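Local coordinates for peroxisomal membrane protein LPX1 (Saccharomyces cerevisiae, PDB 2Y6U) that hydrolyses acyl esters, with esterase, lipase and phospholipase A activity, as a peroxisomal alpha/beta-hydrolase, at residues 68-73 against 228-233; 110-115 against 148-153; 154-159 against 281-286; 289-294 against 313-318. All blocks are in the same frame, centred on the assembly; numbering follows the deposited sequence. Where two conformers were deposited one is given.

Contact 1: 68-73 against 228-233; sequences WEYYLP and HSQILQ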
loop_
_atom_site.group_PDB
_atom_site.type_symbol
_atom_site.label_atom_id
_atom_site.label_comp_id
_atom_site.label_asym_id
_atom_site.label_seq_id
_atom_site.Cartn_x
_atom_site.Cartn_y
_atom_site.Cartn_z
ATOM N N TRP A 68 23.033 11.200 -3.831
ATOM C CA TRP A 68 22.844 11.740 -2.509
ATOM C C TRP A 68 24.027 11.564 -1.581
ATOM O O TRP A 68 24.061 12.146 -0.467
ATOM C CB TRP A 68 21.608 11.137 -1.874
ATOM C CG TRP A 68 20.393 11.146 -2.696
ATOM C CD1 TRP A 68 19.797 10.067 -3.267
ATOM C CD2 TRP A 68 19.576 12.290 -3.046
ATOM N NE1 TRP A 68 18.648 10.442 -3.903
ATOM C CE2 TRP A 68 18.466 11.787 -3.782
ATOM C CE3 TRP A 68 19.658 13.635 -2.809
ATOM C CZ2 TRP A 68 17.511 12.589 -4.288
ATOM C CZ3 TRP A 68 18.615 14.462 -3.288
ATOM C CH2 TRP A 68 17.585 13.925 -4.014
ATOM N N GLU A 69 25.068 10.836 -1.998
ATOM C CA GLU A 69 26.192 10.700 -1.090
ATOM C C GLU A 69 26.865 11.982 -0.659
ATOM O O GLU A 69 27.239 12.122 0.520
ATOM C CB GLU A 69 27.225 9.649 -1.589
ATOM C CG GLU A 69 26.561 8.295 -1.692
ATOM C CD GLU A 69 27.580 7.169 -2.225
ATOM O OE1 GLU A 69 28.744 7.467 -2.521
ATOM O OE2 GLU A 69 27.128 6.055 -2.425
ATOM N N TYR A 70 27.033 12.932 -1.575
ATOM C CA TYR A 70 27.564 14.217 -1.265
ATOM C C TYR A 70 26.765 14.901 -0.111
ATOM O O TYR A 70 27.284 15.731 0.605
ATOM C CB TYR A 70 27.519 15.068 -2.562
ATOM C CG TYR A 70 27.978 16.455 -2.369
ATOM C CD1 TYR A 70 27.096 17.466 -2.013
ATOM C CD2 TYR A 70 29.317 16.781 -2.556
ATOM C CE1 TYR A 70 27.523 18.768 -1.838
ATOM C CE2 TYR A 70 29.801 18.131 -2.424
ATOM C CZ TYR A 70 28.893 19.128 -2.055
ATOM O OH TYR A 70 29.395 20.363 -1.856
ATOM N N TYR A 71 25.472 14.604 -0.023
ATOM C CA TYR A 71 24.636 15.239 0.987
ATOM C C TYR A 71 24.913 14.775 2.414
ATOM O O TYR A 71 24.721 15.545 3.397
ATOM C CB TYR A 71 23.163 14.938 0.716
ATOM C CG TYR A 71 22.557 15.697 -0.477
ATOM C CD1 TYR A 71 23.135 15.646 -1.759
ATOM C CD2 TYR A 71 21.351 16.414 -0.328
ATOM C CE1 TYR A 71 22.560 16.354 -2.882
ATOM C CE2 TYR A 71 20.772 17.051 -1.414
ATOM C CZ TYR A 71 21.376 17.047 -2.672
ATOM O OH TYR A 71 20.776 17.719 -3.741
ATOM N N LEU A 72 25.342 13.521 2.534
ATOM C CA LEU A 72 25.420 12.908 3.878
ATOM C C LEU A 72 26.208 13.670 4.922
ATOM O O LEU A 72 25.708 13.843 5.996
ATOM C CB LEU A 72 25.955 11.451 3.783
ATOM C CG LEU A 72 25.077 10.544 2.972
ATOM C CD1 LEU A 72 25.837 9.163 2.692
ATOM C CD2 LEU A 72 23.665 10.348 3.661
ATOM N N PRO A 73 27.433 14.140 4.638
ATOM C CA PRO A 73 28.105 14.859 5.704
ATOM C C PRO A 73 27.575 16.284 5.905
ATOM O O PRO A 73 27.948 16.917 6.862
ATOM C CB PRO A 73 29.585 14.844 5.287
ATOM C CG PRO A 73 29.590 14.363 3.888
ATOM C CD PRO A 73 28.288 13.943 3.461
ATOM N N HIS A 228 27.813 19.111 -9.948
ATOM C CA HIS A 228 28.939 19.386 -9.016
ATOM C C HIS A 228 30.065 18.377 -9.245
ATOM O O HIS A 228 29.798 17.169 -9.278
ATOM C CB HIS A 228 28.417 19.261 -7.579
ATOM C CG HIS A 228 29.367 19.747 -6.538
ATOM N ND1 HIS A 228 30.526 19.073 -6.209
ATOM C CD2 HIS A 228 29.310 20.823 -5.722
ATOM C CE1 HIS A 228 31.168 19.755 -5.276
ATOM N NE2 HIS A 228 30.436 20.804 -4.938
ATOM N N SER A 229 31.299 18.847 -9.386
ATOM C CA SER A 229 32.395 17.937 -9.762
ATOM C C SER A 229 32.484 16.659 -8.860
ATOM O O SER A 229 32.830 15.596 -9.369
ATOM C CB SER A 229 33.733 18.687 -9.823
ATOM O OG SER A 229 33.911 19.296 -8.571
ATOM N N GLN A 230 32.187 16.760 -7.553
ATOM C CA GLN A 230 32.277 15.593 -6.688
ATOM C C GLN A 230 31.148 14.633 -7.000
ATOM O O GLN A 230 31.360 13.429 -6.950
ATOM C CB GLN A 230 32.275 15.930 -5.176
ATOM C CG GLN A 230 33.383 16.871 -4.771
ATOM C CD GLN A 230 33.469 17.210 -3.245
ATOM O OE1 GLN A 230 33.982 18.282 -2.878
ATOM N NE2 GLN A 230 33.001 16.307 -2.388
ATOM N N ILE A 231 29.947 15.138 -7.292
ATOM C CA ILE A 231 28.828 14.261 -7.599
ATOM C C ILE A 231 29.006 13.570 -8.958
ATOM O O ILE A 231 28.795 12.383 -9.100
ATOM C CB ILE A 231 27.465 15.023 -7.501
ATOM C CG1 ILE A 231 27.284 15.555 -6.059
ATOM C CG2 ILE A 231 26.258 14.176 -7.866
ATOM C CD1 ILE A 231 25.951 16.365 -5.832
ATOM N N LEU A 232 29.497 14.310 -9.915
ATOM C CA LEU A 232 29.861 13.735 -11.211
ATOM C C LEU A 232 30.903 12.615 -11.074
ATOM O O LEU A 232 30.719 11.511 -11.624
ATOM C CB LEU A 232 30.338 14.857 -12.124
ATOM C CG LEU A 232 30.727 14.477 -13.540
ATOM C CD1 LEU A 232 29.559 13.686 -14.179
ATOM C CD2 LEU A 232 31.107 15.803 -14.316
ATOM N N GLN A 233 31.941 12.852 -10.280
ATOM C CA GLN A 233 32.959 11.839 -10.036
ATOM C C GLN A 233 32.278 10.646 -9.350
ATOM O O GLN A 233 32.559 9.527 -9.718
ATOM C CB GLN A 233 34.100 12.362 -9.156
ATOM C CG GLN A 233 35.303 11.376 -9.022
ATOM C CD GLN A 233 35.944 11.104 -10.359
ATOM O OE1 GLN A 233 36.396 12.036 -11.007
ATOM N NE2 GLN A 233 36.023 9.832 -10.765
#
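Tyr-70 packs its ring against His-228 and Ile-231 in a largely buried aromatic and apolar contact between the loop joining strands 51-58 and 84-92 and the first turn of helix 229-239. Tyr-70 CG is anti to the backbone N (chi1 177°), on the side of helix 229-239. Farther out, Tyr-70 CE2 lies over one face of the imidazole, offset toward its rim, 3.6 Å from His-228 CE1. The two ring planes stand 48° apart. Beside the root of the side chain, Ile-231 CG1 lies 3.5 Å from Tyr-70 CB. Gln-230 brings its carboxamide to the ring edge, with NE2 3.7 Å from Tyr-70 CE2 and the amide plane steeply turned against the ring. His-228 is the N-cap of helix 229-239 in this alpha/beta-hydrolase: its ND1 accepts from Gln-230 N, in the ring plane, at 3.1 Å, which helps to set the rotation of the imidazole. Tyr-70 OH is hydrogen-bonded to Asp-331 OD1, while Pro-330 touches both Tyr-70 and His-228, so the start of helix 330-347 adjoins the contact. Tyr-71, whose OH is bonded to Asn-326 O, adds a looser touch, with Ile-231 CD1 at the edge of its ring, 4.5 Å from Tyr-71 CE1.

Contact 2: 110-115 against 148-153; sequences TNFNWI and GFQALA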
loop_
_atom_site.group_PDB
_atom_site.type_symbol
_atom_site.label_atom_id
_atom_site.label_comp_id
_atom_site.label_asym_id
_atom_site.label_seq_id
_atom_site.Cartn_x
_atom_site.Cartn_y
_atom_site.Cartn_z
ATOM N N THR A 110 9.198 -4.251 -19.684
ATOM C CA THR A 110 9.042 -2.917 -20.290
ATOM C C THR A 110 8.150 -1.988 -19.439
ATOM O O THR A 110 8.152 -0.773 -19.631
ATOM C CB THR A 110 8.475 -3.021 -21.660
ATOM O OG1 THR A 110 7.221 -3.711 -21.574
ATOM C CG2 THR A 110 9.473 -3.855 -22.538
ATOM N N ASN A 111 7.476 -2.525 -18.444
ATOM C CA ASN A 111 6.502 -1.690 -17.742
ATOM C C ASN A 111 7.090 -1.272 -16.362
ATOM O O ASN A 111 6.899 -1.997 -15.414
ATOM C CB ASN A 111 5.177 -2.483 -17.659
ATOM C CG ASN A 111 3.942 -1.672 -16.972
ATOM O OD1 ASN A 111 4.127 -0.569 -16.629
ATOM N ND2 ASN A 111 2.725 -2.256 -16.968
ATOM N N PHE A 112 7.728 -0.109 -16.247
ATOM C CA PHE A 112 8.124 0.359 -14.951
ATOM C C PHE A 112 7.116 1.408 -14.432
ATOM O O PHE A 112 6.994 2.540 -14.965
ATOM C CB PHE A 112 9.542 0.924 -14.995
ATOM C CG PHE A 112 9.971 1.511 -13.721
ATOM C CD1 PHE A 112 10.024 0.746 -12.572
ATOM C CD2 PHE A 112 10.226 2.851 -13.629
ATOM C CE1 PHE A 112 10.359 1.322 -11.360
ATOM C CE2 PHE A 112 10.669 3.392 -12.441
ATOM C CZ PHE A 112 10.699 2.702 -11.343
ATOM N N ASN A 113 6.321 0.983 -13.444
ATOM C CA ASN A 113 5.190 1.759 -12.969
ATOM C C ASN A 113 5.722 2.456 -11.683
ATOM O O ASN A 113 6.144 1.800 -10.695
ATOM C CB ASN A 113 4.016 0.790 -12.676
ATOM C CG ASN A 113 2.834 1.482 -12.046
ATOM O OD1 ASN A 113 3.015 2.109 -10.964
ATOM N ND2 ASN A 113 1.637 1.320 -12.607
ATOM N N TRP A 114 5.708 3.775 -11.637
ATOM C CA TRP A 114 6.414 4.468 -10.550
ATOM C C TRP A 114 5.702 4.212 -9.221
ATOM O O TRP A 114 6.354 4.353 -8.164
ATOM C CB TRP A 114 6.470 5.968 -10.808
ATOM C CG TRP A 114 7.288 6.398 -11.957
ATOM C CD1 TRP A 114 7.996 5.595 -12.832
ATOM C CD2 TRP A 114 7.552 7.714 -12.322
ATOM N NE1 TRP A 114 8.587 6.362 -13.799
ATOM C CE2 TRP A 114 8.424 7.670 -13.468
ATOM C CE3 TRP A 114 7.141 8.960 -11.840
ATOM C CZ2 TRP A 114 8.847 8.810 -14.106
ATOM C CZ3 TRP A 114 7.630 10.080 -12.396
ATOM C CH2 TRP A 114 8.437 10.019 -13.607
ATOM N N ILE A 115 4.401 3.866 -9.263
ATOM C CA ILE A 115 3.641 3.536 -8.050
ATOM C C ILE A 115 4.141 2.199 -7.446
ATOM O O ILE A 115 4.265 2.059 -6.226
ATOM C CB ILE A 115 2.175 3.576 -8.219
ATOM C CG1 ILE A 115 1.687 4.963 -8.733
ATOM C CG2 ILE A 115 1.467 3.253 -6.819
ATOM C CD1 ILE A 115 0.249 5.023 -9.143
ATOM N N GLY A 148 10.290 12.369 -6.495
ATOM C CA GLY A 148 9.320 13.324 -5.950
ATOM C C GLY A 148 7.929 12.803 -6.149
ATOM O O GLY A 148 7.093 12.888 -5.224
ATOM N N PHE A 149 7.636 12.384 -7.376
ATOM C CA PHE A 149 6.342 11.664 -7.596
ATOM C C PHE A 149 6.198 10.571 -6.506
ATOM O O PHE A 149 5.101 10.384 -5.916
ATOM C CB PHE A 149 6.327 11.074 -8.999
ATOM C CG PHE A 149 5.084 10.321 -9.369
ATOM C CD1 PHE A 149 4.857 9.023 -8.842
ATOM C CD2 PHE A 149 4.152 10.866 -10.249
ATOM C CE1 PHE A 149 3.709 8.314 -9.223
ATOM C CE2 PHE A 149 3.024 10.169 -10.637
ATOM C CZ PHE A 149 2.783 8.881 -10.120
ATOM N N GLN A 150 7.238 9.747 -6.354
ATOM C CA GLN A 150 7.178 8.594 -5.443
ATOM C C GLN A 150 7.034 8.944 -3.987
ATOM O O GLN A 150 6.316 8.273 -3.300
ATOM C CB GLN A 150 8.342 7.652 -5.692
ATOM C CG GLN A 150 8.264 7.037 -7.088
ATOM C CD GLN A 150 9.466 6.186 -7.401
ATOM O OE1 GLN A 150 10.600 6.582 -7.121
ATOM N NE2 GLN A 150 9.243 5.056 -8.031
ATOM N N ALA A 151 7.599 10.079 -3.587
ATOM C CA ALA A 151 7.395 10.602 -2.223
ATOM C C ALA A 151 5.913 10.839 -1.953
ATOM O O ALA A 151 5.404 10.477 -0.922
ATOM C CB ALA A 151 8.215 11.892 -1.987
ATOM N N LEU A 152 5.261 11.566 -2.863
ATOM C CA LEU A 152 3.819 11.771 -2.796
ATOM C C LEU A 152 3.009 10.470 -2.775
ATOM O O LEU A 152 2.127 10.281 -1.931
ATOM C CB LEU A 152 3.351 12.653 -3.975
ATOM C CG LEU A 152 3.788 14.087 -3.971
ATOM C CD1 LEU A 152 3.606 14.777 -5.385
ATOM C CD2 LEU A 152 3.001 14.862 -2.851
ATOM N N ALA A 153 3.379 9.532 -3.652
ATOM C CA ALA A 153 2.670 8.273 -3.714
ATOM C C ALA A 153 2.850 7.444 -2.456
ATOM O O ALA A 153 1.915 6.789 -2.028
ATOM C CB ALA A 153 3.083 7.447 -4.978
#
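Trp-114 drives the edge of its six-membered ring into the face of Phe-149, a T-shaped stack that forms the tight part of this buried contact. The planes stand at 87° with centroids 5.2 Å apart, and Trp-114 CE3 comes within 3.5 Å of Phe-149 CG, over the ring but offset toward its rim. Phe-149 CB points toward residues 110-115, and CG is anti to the backbone N (chi1 -180°). Ile-115 meets the same ring differently, its CG1 lying at the edge, near the plane, 3.9 Å from Phe-149 CE1. The polar grip comes from Gln-150, whose extended chain brings NE2 to Trp-114 O at 3.0 Å. This bond is nearly straight (165°) and falls on a carbonyl lone pair, with the acceptor close to the amide plane; Gln-94 OE1 is a second, weak partner of NE2. The looser side lies toward Phe-112, whose CZ stays 4.3 Å from Gln-150 NE2, and the partly exposed Asn-113, the N-cap of helix 114-125, whose OD1 accepts weakly from Ile-115 N and also from Asp-116 N. Helix 146-157 follows strand 137-144 after a sequence consistent with the alpha/beta-hydrolase nucleophile elbow (GxSxG), which the Gln-150 side chain touches. Phe-272 meets both aromatic rings, Leu-276 of helix 273-279 touches Phe-149 and Ala-153, and Leu-152 packs on Leu-165 and Leu-167 of strand 164-168.

Contact 3: 154-159 against 281-286; sequences CDVLQP and KFVRKR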
loop_
_atom_site.group_PDB
_atom_site.type_symbol
_atom_site.label_atom_id
_atom_site.label_comp_id
_atom_site.label_asym_id
_atom_site.label_seq_id
_atom_site.Cartn_x
_atom_site.Cartn_y
_atom_site.Cartn_z
ATOM N N CYS A 154 4.039 7.522 -1.855
ATOM C CA CYS A 154 4.249 6.899 -0.554
ATOM C C CYS A 154 3.253 7.360 0.455
ATOM O O CYS A 154 2.656 6.527 1.171
ATOM C CB CYS A 154 5.649 7.205 0.017
ATOM S SG CYS A 154 6.951 6.181 -0.833
ATOM N N ASP A 155 3.050 8.639 0.545
ATOM C CA ASP A 155 2.087 9.158 1.549
ATOM C C ASP A 155 0.681 8.748 1.234
ATOM O O ASP A 155 -0.110 8.409 2.158
ATOM C CB ASP A 155 2.202 10.665 1.701
ATOM C CG ASP A 155 1.415 11.185 2.925
ATOM O OD1 ASP A 155 1.922 10.910 4.042
ATOM O OD2 ASP A 155 0.280 11.708 2.751
ATOM N N VAL A 156 0.311 8.697 -0.073
ATOM C CA VAL A 156 -0.986 8.275 -0.462
ATOM C C VAL A 156 -1.276 6.850 -0.012
ATOM O O VAL A 156 -2.361 6.526 0.507
ATOM C CB VAL A 156 -1.218 8.447 -2.007
ATOM C CG1 VAL A 156 -2.544 7.738 -2.408
ATOM C CG2 VAL A 156 -1.245 10.028 -2.394
ATOM N N LEU A 157 -0.306 5.976 -0.242
ATOM C CA LEU A 157 -0.499 4.585 0.005
ATOM C C LEU A 157 -0.308 4.214 1.510
ATOM O O LEU A 157 -0.728 3.159 1.913
ATOM C CB LEU A 157 0.546 3.760 -0.779
ATOM C CG LEU A 157 0.300 3.860 -2.316
ATOM C CD1 LEU A 157 1.473 3.124 -3.037
ATOM C CD2 LEU A 157 -1.107 3.267 -2.680
ATOM N N GLN A 158 0.389 5.061 2.247
ATOM C CA GLN A 158 0.718 4.792 3.674
ATOM C C GLN A 158 0.916 6.193 4.353
ATOM O O GLN A 158 2.026 6.671 4.488
ATOM C CB GLN A 158 1.969 3.982 3.716
ATOM C CG GLN A 158 2.526 3.687 5.212
ATOM C CD GLN A 158 1.454 3.413 6.180
ATOM O OE1 GLN A 158 0.805 4.347 6.676
ATOM N NE2 GLN A 158 1.205 2.115 6.467
ATOM N N PRO A 159 -0.147 6.827 4.760
ATOM C CA PRO A 159 -0.040 8.152 5.206
ATOM C C PRO A 159 0.441 8.280 6.677
ATOM O O PRO A 159 0.469 9.393 7.248
ATOM C CB PRO A 159 -1.515 8.657 5.065
ATOM C CG PRO A 159 -2.322 7.529 5.379
ATOM C CD PRO A 159 -1.557 6.433 4.670
ATOM N N LYS A 281 -4.651 15.533 -3.193
ATOM C CA LYS A 281 -5.546 16.156 -2.244
ATOM C C LYS A 281 -5.568 15.459 -0.842
ATOM O O LYS A 281 -5.971 16.116 0.129
ATOM C CB LYS A 281 -6.954 16.324 -2.773
ATOM C CG LYS A 281 -7.730 15.012 -3.018
ATOM C CD LYS A 281 -9.099 15.143 -3.639
ATOM C CE LYS A 281 -9.746 13.776 -3.744
ATOM N NZ LYS A 281 -10.995 13.798 -4.510
ATOM N N PHE A 282 -5.140 14.180 -0.773
ATOM C CA PHE A 282 -5.120 13.450 0.490
ATOM C C PHE A 282 -3.816 13.614 1.240
ATOM O O PHE A 282 -3.677 13.143 2.366
ATOM C CB PHE A 282 -5.456 11.975 0.258
ATOM C CG PHE A 282 -6.894 11.776 -0.095
ATOM C CD1 PHE A 282 -7.897 12.107 0.804
ATOM C CD2 PHE A 282 -7.268 11.318 -1.349
ATOM C CE1 PHE A 282 -9.208 11.828 0.506
ATOM C CE2 PHE A 282 -8.558 11.123 -1.676
ATOM C CZ PHE A 282 -9.565 11.390 -0.777
ATOM N N VAL A 283 -2.821 14.266 0.595
ATOM C CA VAL A 283 -1.491 14.412 1.178
ATOM C C VAL A 283 -1.544 15.669 2.083
ATOM O O VAL A 283 -1.536 16.796 1.597
ATOM C CB VAL A 283 -0.389 14.549 0.117
ATOM C CG1 VAL A 283 0.995 14.908 0.761
ATOM C CG2 VAL A 283 -0.339 13.197 -0.714
ATOM N N ARG A 284 -1.658 15.424 3.369
ATOM C CA ARG A 284 -1.943 16.498 4.362
ATOM C C ARG A 284 -0.667 16.994 5.020
ATOM O O ARG A 284 -0.679 18.036 5.701
ATOM C CB ARG A 284 -2.848 15.978 5.461
ATOM C CG ARG A 284 -4.152 15.553 4.994
ATOM C CD ARG A 284 -4.863 15.255 6.267
ATOM N NE ARG A 284 -5.968 14.355 6.099
ATOM C CZ ARG A 284 -6.842 14.095 7.066
ATOM N NH1 ARG A 284 -6.680 14.646 8.276
ATOM N NH2 ARG A 284 -7.854 13.268 6.827
ATOM N N LYS A 285 0.437 16.332 4.755
ATOM C CA LYS A 285 1.705 16.641 5.377
ATOM C C LYS A 285 2.315 17.913 4.859
ATOM O O LYS A 285 2.174 18.249 3.704
ATOM C CB LYS A 285 2.723 15.505 5.086
ATOM C CG LYS A 285 2.257 14.139 5.439
ATOM C CD LYS A 285 1.930 13.953 6.953
ATOM C CE LYS A 285 1.279 12.597 7.237
ATOM N NZ LYS A 285 2.097 11.466 6.764
ATOM N N ARG A 286 3.087 18.575 5.702
ATOM C CA ARG A 286 3.916 19.639 5.226
ATOM C C ARG A 286 4.785 19.138 4.079
ATOM O O ARG A 286 5.491 18.147 4.228
ATOM C CB ARG A 286 4.829 20.042 6.382
ATOM C CG ARG A 286 5.845 21.087 5.966
ATOM C CD ARG A 286 5.245 22.358 6.062
ATOM N NE ARG A 286 6.117 23.563 6.032
ATOM C CZ ARG A 286 5.709 24.754 5.534
ATOM N NH1 ARG A 286 4.483 24.926 4.971
ATOM N NH2 ARG A 286 6.548 25.797 5.584
HETATM O O HOH W 1 -1.204 12.909 4.568
HETATM O O HOH W 2 -2.213 10.728 2.046
#
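The last turn of helix 146-157 and the irregular approach to strand 286-292 come closest at Asp-155 and Val-283, whose CA atoms are 6.4 Å apart. Asp-155 carries the contact with both carboxylate oxygens. In the Lys-285 conformer given, one of two deposited, OD1 of Asp-155 receives Lys-285 NZ at 2.8 Å in a salt bridge that uses the syn lone pair. This lysine has CD turned back at chi2 (-61°) and NZ bent at chi4 (56°), and Lys-285 NZ also donates to Pro-159 O at 2.7 Å, from above the carbonyl plane. A further hydrogen bond to Phe-162 O completes a cluster of three acceptors round the ammonium. The other oxygen, Asp-155 OD2, is met by two waters. Water 1, 2.6 Å from Asp-155 OD2, accepts from Arg-284 N; water 2 lies between Asp-155 OD2 and Phe-282 O, 2.8 Å from each. Beside this polar patch Val-156 CG2 and Val-283 CG2 meet at 3.7 Å, the two side chains crossing at about a right angle. Phe-282 turns its ring away to meet Phe-275 of the second subunit edge-to-face, and Leu-157 packs on Leu-157 of that subunit, so the contact borders the dimer interface. In the alpha/beta-hydrolase fold it ties the end of the helix following strand 137-144 to the entry of strand 286-292.

Contact 4: 289-294 against 313-318; sequences HIVGAR and YHLDVI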
loop_
_atom_site.group_PDB
_atom_site.type_symbol
_atom_site.label_atom_id
_atom_site.label_comp_id
_atom_site.label_asym_id
_atom_site.label_seq_id
_atom_site.Cartn_x
_atom_site.Cartn_y
_atom_site.Cartn_z
ATOM N N HIS A 289 8.449 22.170 -1.810
ATOM C CA HIS A 289 8.612 21.965 -3.214
ATOM C C HIS A 289 9.755 22.849 -3.611
ATOM O O HIS A 289 9.696 24.061 -3.455
ATOM C CB HIS A 289 7.315 22.369 -3.873
ATOM C CG HIS A 289 7.253 22.129 -5.342
ATOM N ND1 HIS A 289 6.189 22.583 -6.096
ATOM C CD2 HIS A 289 8.104 21.500 -6.202
ATOM C CE1 HIS A 289 6.382 22.232 -7.345
ATOM N NE2 HIS A 289 7.514 21.549 -7.439
ATOM N N ILE A 290 10.869 22.244 -4.007
ATOM C CA ILE A 290 12.062 22.955 -4.359
ATOM C C ILE A 290 12.161 22.872 -5.866
ATOM O O ILE A 290 12.137 21.781 -6.466
ATOM C CB ILE A 290 13.304 22.366 -3.716
ATOM C CG1 ILE A 290 13.176 22.389 -2.183
ATOM C CG2 ILE A 290 14.636 23.144 -4.204
ATOM C CD1 ILE A 290 14.315 21.771 -1.373
ATOM N N VAL A 291 12.233 24.029 -6.500
ATOM C CA VAL A 291 12.333 24.079 -7.961
ATOM C C VAL A 291 13.538 24.895 -8.352
ATOM O O VAL A 291 13.982 25.782 -7.632
ATOM C CB VAL A 291 11.079 24.592 -8.668
ATOM C CG1 VAL A 291 9.768 23.832 -8.231
ATOM C CG2 VAL A 291 10.918 26.107 -8.452
ATOM N N GLY A 292 14.102 24.569 -9.504
ATOM C CA GLY A 292 15.125 25.362 -10.143
ATOM C C GLY A 292 14.480 26.543 -10.932
ATOM O O GLY A 292 13.580 26.333 -11.715
ATOM N N ALA A 293 14.971 27.788 -10.741
ATOM C CA ALA A 293 14.377 28.933 -11.425
ATOM C C ALA A 293 14.513 28.797 -12.931
ATOM O O ALA A 293 13.697 29.281 -13.638
ATOM C CB ALA A 293 15.108 30.327 -11.013
ATOM N N ARG A 294 15.582 28.207 -13.437
ATOM C CA ARG A 294 15.716 28.122 -14.861
ATOM C C ARG A 294 15.089 26.841 -15.419
ATOM O O ARG A 294 15.277 26.540 -16.598
ATOM C CB ARG A 294 17.173 28.249 -15.263
ATOM C CG ARG A 294 17.646 29.674 -15.280
ATOM C CD ARG A 294 19.141 29.791 -15.529
ATOM N NE ARG A 294 19.603 30.109 -16.904
ATOM C CZ ARG A 294 19.135 31.057 -17.746
ATOM N NH1 ARG A 294 18.066 31.800 -17.478
ATOM N NH2 ARG A 294 19.720 31.219 -18.937
ATOM N N TYR A 313 1.775 23.643 2.027
ATOM C CA TYR A 313 2.704 23.697 0.903
ATOM C C TYR A 313 3.638 24.894 1.016
ATOM O O TYR A 313 3.187 26.014 1.464
ATOM C CB TYR A 313 1.862 23.887 -0.341
ATOM C CG TYR A 313 2.619 24.094 -1.645
ATOM C CD1 TYR A 313 3.044 23.049 -2.392
ATOM C CD2 TYR A 313 2.962 25.408 -2.095
ATOM C CE1 TYR A 313 3.715 23.196 -3.524
ATOM C CE2 TYR A 313 3.591 25.574 -3.226
ATOM C CZ TYR A 313 3.987 24.496 -3.982
ATOM O OH TYR A 313 4.627 24.697 -5.172
ATOM N N HIS A 314 4.921 24.684 0.676
ATOM C CA HIS A 314 5.891 25.753 0.652
ATOM C C HIS A 314 6.758 25.591 -0.570
ATOM O O HIS A 314 7.338 24.517 -0.763
ATOM C CB HIS A 314 6.778 25.705 1.875
ATOM C CG HIS A 314 7.917 26.706 1.836
ATOM N ND1 HIS A 314 7.876 27.934 2.475
ATOM C CD2 HIS A 314 9.100 26.684 1.171
ATOM C CE1 HIS A 314 9.017 28.572 2.278
ATOM N NE2 HIS A 314 9.755 27.865 1.444
ATOM N N LEU A 315 6.909 26.630 -1.389
ATOM C CA LEU A 315 7.782 26.601 -2.551
ATOM C C LEU A 315 9.111 27.293 -2.197
ATOM O O LEU A 315 9.130 28.400 -1.584
ATOM C CB LEU A 315 7.150 27.367 -3.764
ATOM C CG LEU A 315 8.001 27.314 -5.072
ATOM C CD1 LEU A 315 7.917 25.900 -5.765
ATOM C CD2 LEU A 315 7.628 28.532 -5.933
ATOM N N ASP A 316 10.249 26.679 -2.610
ATOM C CA ASP A 316 11.545 27.362 -2.611
ATOM C C ASP A 316 12.101 27.339 -4.013
ATOM O O ASP A 316 12.093 26.302 -4.653
ATOM C CB ASP A 316 12.630 26.639 -1.838
ATOM C CG ASP A 316 12.551 26.851 -0.445
ATOM O OD1 ASP A 316 12.515 28.050 0.004
ATOM O OD2 ASP A 316 12.396 25.807 0.213
ATOM N N VAL A 317 12.540 28.463 -4.490
ATOM C CA VAL A 317 13.039 28.571 -5.881
ATOM C C VAL A 317 14.569 28.742 -5.744
ATOM O O VAL A 317 15.029 29.636 -5.032
ATOM C CB VAL A 317 12.391 29.746 -6.600
ATOM C CG1 VAL A 317 12.987 30.020 -7.971
ATOM C CG2 VAL A 317 10.839 29.519 -6.785
ATOM N N ILE A 318 15.319 27.893 -6.403
ATOM C CA ILE A 318 16.743 27.949 -6.367
ATOM C C ILE A 318 17.188 28.804 -7.486
ATOM O O ILE A 318 17.007 28.448 -8.649
ATOM C CB ILE A 318 17.404 26.501 -6.466
ATOM C CG1 ILE A 318 16.893 25.503 -5.424
ATOM C CG2 ILE A 318 18.967 26.630 -6.367
ATOM C CD1 ILE A 318 17.060 25.961 -3.975
#
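His-289 O is gripped twice by the neighbouring strand: it accepts from Asp-316 N at 2.8 Å and is met by Leu-315 CA at 3.3 Å in a CA-H...O contact. Strands 286-292 and 313-318 run parallel in a beta-alpha-beta crossover, with helix 300-309 between them, and 313-318 forms the border of the central alpha/beta-hydrolase sheet. Backbone bonds alternate across the pair, from His-289 N to His-314 O through to Ala-293 N and Ile-318 O. On the face of His-289, Val-291, Leu-315 and Val-317, a 2.8 Å hydrogen bond joins His-289 ND1 and Tyr-313 OH, in which either may donate. The two rings meet rim to rim, planes 72° apart. Leu-315 lies side by side with the histidine, and chi2 (74°) turns its CD1 over the imidazole face in a CH-pi contact, 4.0 Å from the ring centroid. The same methyl, Leu-315 CD1, lies 3.7 Å from Val-291 CG1. Helix 300-309 covers this face through Gln-303 and Leu-306, and helix 330-347 the other, where Arg-336 and His-340 bind the Asp-316 carboxylate. There Ile-290 CG2 and Ile-318 CG1 are pressed to 3.5 Å, tighter than usual van der Waals contact.

How the contacts relate
All four contacts lie in one alpha/beta-hydrolase domain: contacts 2 and 3 on helix 146-157, contact 4 in the central sheet, and contact 1 between a loop and helix 229-239. Contact 2 is nested along the chain inside the long loop closed by contact 1, contact 3 alternates with contact 1, and contact 4 follows all of them. Contacts 2 and 3, their centres about 14 Å apart, touch where Ile-115 packs on Leu-157. Contact 3 leads into strand 286-292, and Arg-286 packs on His-314 of contact 4. Contacts 2 to 4 thus join the helix after strand 137-144 to the border of the sheet. Contact 1 is separate, its centre about 29 Å from that of contact 3, across the chain's centre.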